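Local atomic coordinates of congerin-1 (Conger myriaster, PDB entry 1C1L), a protein that binds beta-galactosides such as lactose as a homodimeric galectin of the conger eel, with a physiological role not yet known. Residues Phe17-Pro28 with Leu82-Ser93. Sequence-based numbering, arbitrary orientation.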
loop_
_atom_site.group_PDB
_atom_site.type_symbol
_atom_site.label_atom_id
_atom_site.label_comp_id
_atom_site.label_asym_id
_atom_site.label_seq_id
_atom_site.Cartn_x
_atom_site.Cartn_y
_atom_site.Cartn_z
ATOM N N PHE A 17 7.099 10.753 0.310
ATOM C CA PHE A 17 5.765 11.260 0.565
ATOM C C PHE A 17 4.841 10.072 0.538
ATOM O O PHE A 17 4.688 9.406 -0.484
ATOM C CB PHE A 17 5.342 12.255 -0.512
ATOM C CG PHE A 17 6.172 13.518 -0.386
ATOM C CD1 PHE A 17 7.461 13.559 -0.922
ATOM C CD2 PHE A 17 5.677 14.615 0.317
ATOM C CE1 PHE A 17 8.255 14.689 -0.745
ATOM C CE2 PHE A 17 6.474 15.742 0.487
ATOM C CZ PHE A 17 7.762 15.778 -0.041
ATOM N N LEU A 18 4.234 9.776 1.672
ATOM C CA LEU A 18 3.273 8.703 1.801
ATOM C C LEU A 18 1.864 9.289 1.756
ATOM O O LEU A 18 1.532 10.152 2.575
ATOM C CB LEU A 18 3.484 7.975 3.123
ATOM C CG LEU A 18 2.506 6.871 3.488
ATOM C CD1 LEU A 18 2.742 5.689 2.568
ATOM C CD2 LEU A 18 2.698 6.443 4.929
ATOM N N THR A 19 1.020 8.930 0.805
ATOM C CA THR A 19 -0.354 9.404 0.773
ATOM C C THR A 19 -1.251 8.250 1.171
ATOM O O THR A 19 -1.066 7.137 0.674
ATOM C CB THR A 19 -0.730 9.890 -0.636
ATOM O OG1 THR A 19 0.118 11.001 -0.888
ATOM C CG2 THR A 19 -2.184 10.322 -0.799
ATOM N N VAL A 20 -2.184 8.488 2.086
ATOM C CA VAL A 20 -3.186 7.505 2.422
ATOM C C VAL A 20 -4.506 8.083 1.917
ATOM O O VAL A 20 -4.749 9.300 1.999
ATOM C CB VAL A 20 -3.235 7.259 3.959
ATOM C CG1 VAL A 20 -1.959 6.538 4.369
ATOM C CG2 VAL A 20 -3.345 8.560 4.743
ATOM N N GLY A 21 -5.343 7.244 1.332
ATOM C CA GLY A 21 -6.641 7.657 0.842
ATOM C C GLY A 21 -7.677 6.651 1.295
ATOM O O GLY A 21 -7.358 5.482 1.569
ATOM N N GLY A 22 -8.920 7.073 1.378
ATOM C CA GLY A 22 -9.972 6.175 1.774
ATOM C C GLY A 22 -11.280 6.916 1.932
ATOM O O GLY A 22 -11.416 8.047 1.468
ATOM N N PHE A 23 -12.228 6.289 2.603
ATOM C CA PHE A 23 -13.550 6.872 2.788
ATOM C C PHE A 23 -13.882 6.915 4.260
ATOM O O PHE A 23 -13.668 5.933 4.957
ATOM C CB PHE A 23 -14.616 6.035 2.075
ATOM C CG PHE A 23 -14.506 6.165 0.569
ATOM C CD1 PHE A 23 -15.178 7.189 -0.091
ATOM C CD2 PHE A 23 -13.694 5.277 -0.140
ATOM C CE1 PHE A 23 -15.037 7.323 -1.471
ATOM C CE2 PHE A 23 -13.557 5.422 -1.518
ATOM C CZ PHE A 23 -14.224 6.444 -2.185
ATOM N N ILE A 24 -14.360 8.050 4.747
ATOM C CA ILE A 24 -14.776 8.161 6.133
ATOM C C ILE A 24 -16.171 7.550 6.212
ATOM O O ILE A 24 -16.983 7.736 5.298
ATOM C CB ILE A 24 -14.786 9.653 6.541
ATOM C CG1 ILE A 24 -13.384 10.232 6.409
ATOM C CG2 ILE A 24 -15.241 9.805 7.979
ATOM C CD1 ILE A 24 -13.381 11.757 6.208
ATOM N N ASN A 25 -16.487 6.822 7.265
ATOM C CA ASN A 25 -17.816 6.255 7.438
ATOM C C ASN A 25 -18.856 7.348 7.570
ATOM O O ASN A 25 -18.569 8.518 7.868
ATOM C CB ASN A 25 -17.961 5.429 8.700
ATOM C CG ASN A 25 -17.110 4.181 8.767
ATOM O OD1 ASN A 25 -16.430 3.798 7.823
ATOM N ND2 ASN A 25 -17.065 3.488 9.888
ATOM N N ASN A 26 -20.093 6.988 7.309
ATOM C CA ASN A 26 -21.196 7.879 7.655
ATOM C C ASN A 26 -21.346 7.789 9.163
ATOM O O ASN A 26 -20.894 6.819 9.783
ATOM C CB ASN A 26 -22.481 7.438 7.003
ATOM C CG ASN A 26 -22.362 7.440 5.489
ATOM O OD1 ASN A 26 -22.755 6.484 4.837
ATOM N ND2 ASN A 26 -21.795 8.450 4.866
ATOM N N SER A 27 -21.927 8.818 9.772
ATOM C CA SER A 27 -22.082 8.916 11.222
ATOM C C SER A 27 -20.821 8.550 12.031
ATOM O O SER A 27 -20.860 7.721 12.946
ATOM C CB SER A 27 -23.264 8.039 11.607
ATOM O OG SER A 27 -24.320 8.390 10.720
ATOM N N PRO A 28 -19.650 9.099 11.718
ATOM C CA PRO A 28 -18.412 8.777 12.395
ATOM C C PRO A 28 -18.260 9.397 13.773
ATOM O O PRO A 28 -18.768 10.472 14.081
ATOM C CB PRO A 28 -17.352 9.237 11.441
ATOM C CG PRO A 28 -17.961 10.518 10.932
ATOM C CD PRO A 28 -19.448 10.235 10.832
ATOM N N LEU A 82 -12.428 17.711 6.986
ATOM C CA LEU A 82 -12.998 16.478 6.460
ATOM C C LEU A 82 -14.472 16.382 6.839
ATOM O O LEU A 82 -14.935 17.025 7.788
ATOM C CB LEU A 82 -12.219 15.259 6.992
ATOM C CG LEU A 82 -10.703 15.183 6.731
ATOM C CD1 LEU A 82 -10.186 13.814 7.156
ATOM C CD2 LEU A 82 -10.398 15.377 5.249
ATOM N N SER A 83 -15.194 15.531 6.124
ATOM C CA SER A 83 -16.614 15.359 6.294
ATOM C C SER A 83 -16.945 13.884 6.285
ATOM O O SER A 83 -16.329 13.060 5.601
ATOM C CB SER A 83 -17.356 16.043 5.152
ATOM O OG SER A 83 -16.852 17.345 4.879
ATOM N N ALA A 84 -17.963 13.545 7.059
ATOM C CA ALA A 84 -18.493 12.197 7.154
ATOM C C ALA A 84 -18.859 11.697 5.767
ATOM O O ALA A 84 -19.356 12.492 4.961
ATOM C CB ALA A 84 -19.754 12.186 7.971
ATOM N N GLY A 85 -18.610 10.412 5.499
ATOM C CA GLY A 85 -18.963 9.787 4.238
ATOM C C GLY A 85 -18.100 10.170 3.039
ATOM O O GLY A 85 -18.341 9.678 1.931
ATOM N N GLN A 86 -17.093 11.026 3.199
ATOM C CA GLN A 86 -16.312 11.500 2.069
ATOM C C GLN A 86 -15.032 10.707 1.862
ATOM O O GLN A 86 -14.479 10.085 2.750
ATOM C CB GLN A 86 -15.925 13.005 2.244
ATOM C CG GLN A 86 -14.675 13.311 3.112
ATOM C CD GLN A 86 -13.961 14.659 3.008
ATOM O OE1 GLN A 86 -14.437 15.673 3.499
ATOM N NE2 GLN A 86 -12.781 14.813 2.433
ATOM N N TYR A 87 -14.524 10.874 0.631
ATOM C CA TYR A 87 -13.220 10.357 0.277
ATOM C C TYR A 87 -12.200 11.327 0.892
ATOM O O TYR A 87 -12.432 12.537 0.876
ATOM C CB TYR A 87 -13.060 10.374 -1.259
ATOM C CG TYR A 87 -11.661 9.947 -1.679
ATOM C CD1 TYR A 87 -11.305 8.608 -1.581
ATOM C CD2 TYR A 87 -10.734 10.902 -2.107
ATOM C CE1 TYR A 87 -10.015 8.210 -1.903
ATOM C CE2 TYR A 87 -9.439 10.505 -2.432
ATOM C CZ TYR A 87 -9.097 9.158 -2.324
ATOM O OH TYR A 87 -7.831 8.728 -2.650
ATOM N N PHE A 88 -11.066 10.886 1.442
ATOM C CA PHE A 88 -10.043 11.777 1.963
ATOM C C PHE A 88 -8.694 11.279 1.456
ATOM O O PHE A 88 -8.540 10.106 1.096
ATOM C CB PHE A 88 -10.014 11.777 3.519
ATOM C CG PHE A 88 -9.544 10.464 4.134
ATOM C CD1 PHE A 88 -10.459 9.427 4.328
ATOM C CD2 PHE A 88 -8.185 10.269 4.437
ATOM C CE1 PHE A 88 -10.017 8.197 4.810
ATOM C CE2 PHE A 88 -7.752 9.037 4.915
ATOM C CZ PHE A 88 -8.666 7.997 5.099
ATOM N N GLU A 89 -7.719 12.179 1.455
ATOM C CA GLU A 89 -6.321 11.844 1.223
ATOM C C GLU A 89 -5.506 12.703 2.167
ATOM O O GLU A 89 -5.788 13.909 2.334
ATOM C CB GLU A 89 -5.796 12.188 -0.149
ATOM C CG GLU A 89 -6.155 11.129 -1.155
ATOM C CD GLU A 89 -5.750 11.396 -2.597
ATOM O OE1 GLU A 89 -5.016 12.345 -2.873
ATOM O OE2 GLU A 89 -6.174 10.642 -3.461
ATOM N N ILE A 90 -4.532 12.087 2.806
ATOM C CA ILE A 90 -3.606 12.787 3.670
ATOM C C ILE A 90 -2.207 12.341 3.252
ATOM O O ILE A 90 -1.939 11.140 3.134
ATOM C CB ILE A 90 -3.897 12.427 5.152
ATOM C CG1 ILE A 90 -5.297 12.867 5.567
ATOM C CG2 ILE A 90 -2.842 13.115 6.012
ATOM C CD1 ILE A 90 -5.718 12.199 6.890
ATOM N N THR A 91 -1.311 13.285 3.010
ATOM C CA THR A 91 0.072 12.991 2.673
ATOM C C THR A 91 0.971 13.354 3.844
ATOM O O THR A 91 0.911 14.453 4.411
ATOM C CB THR A 91 0.529 13.789 1.449
ATOM O OG1 THR A 91 -0.354 13.431 0.401
ATOM C CG2 THR A 91 1.995 13.525 1.071
ATOM N N LEU A 92 1.858 12.428 4.158
ATOM C CA LEU A 92 2.794 12.573 5.244
ATOM C C LEU A 92 4.212 12.493 4.705
ATOM O O LEU A 92 4.521 11.684 3.824
ATOM C CB LEU A 92 2.646 11.454 6.258
ATOM C CG LEU A 92 1.312 11.020 6.842
ATOM C CD1 LEU A 92 1.499 9.819 7.749
ATOM C CD2 LEU A 92 0.748 12.152 7.673
ATOM N N SER A 93 5.069 13.342 5.226
ATOM C CA SER A 93 6.487 13.257 4.990
ATOM C C SER A 93 7.131 13.676 6.305
ATOM O O SER A 93 6.451 14.162 7.225
ATOM C CB SER A 93 6.898 14.186 3.840
ATOM O OG SER A 93 6.541 15.555 3.997
#
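Tyr87 lies across the glycine pair Gly21-Gly22 and turns its ring edge to the face of Phe23, a T-shaped pair with centroids 5.3 Å apart and planes at 64°. Followed outward, Tyr87 CB meets Phe23 CE1 at 3.6 Å, CD1 sits over the Phe23 ring toward its rim while also touching Gly22 O, CE1 passes Gly22 N, and OH ends beside Gly21 CA. With CG anti to the backbone N (chi1 175°), the ring runs forward along its own strand, toward Glu89, and leans over the two glycines; Tyr87 OH donates to the anti lone pair of Glu89 OE2 at 2.7 Å, which should limit the swing of both side chains. Further along this face, Thr19 OG1 and Thr91 OG1 share a hydrogen bond of 2.8 Å.

On the other face, Gly22 N lies over one face of the Phe88 ring, toward its rim, and the ring also meets Phe31. Ile24 lays CG1 against Phe88 CD1 (3.7 Å), while its CD1 reaches Leu82 CB and Gln86 CG.

Strands 18-24 and 87-93 are antiparallel neighbours in one sheet of the galectin beta-sandwich. Paired backbone bonds join Leu18 with Leu92, Val20 with Ile90 and Gly22 with Phe88; Ile24 N to Gln86 O (2.9 Å) carries the ladder into the type II turn Ser83-Gln86. There Gly85 N reaches Asn25 O from above the carbonyl plane, a less well-aligned bond. The chemistry thus divides by face: apolar groups of Val20, Ile24, Phe88 and Ile90 pack into the sandwich interior, whereas hydroxyls, a carboxylate and the T-shaped aromatic pair line the sheet's other face.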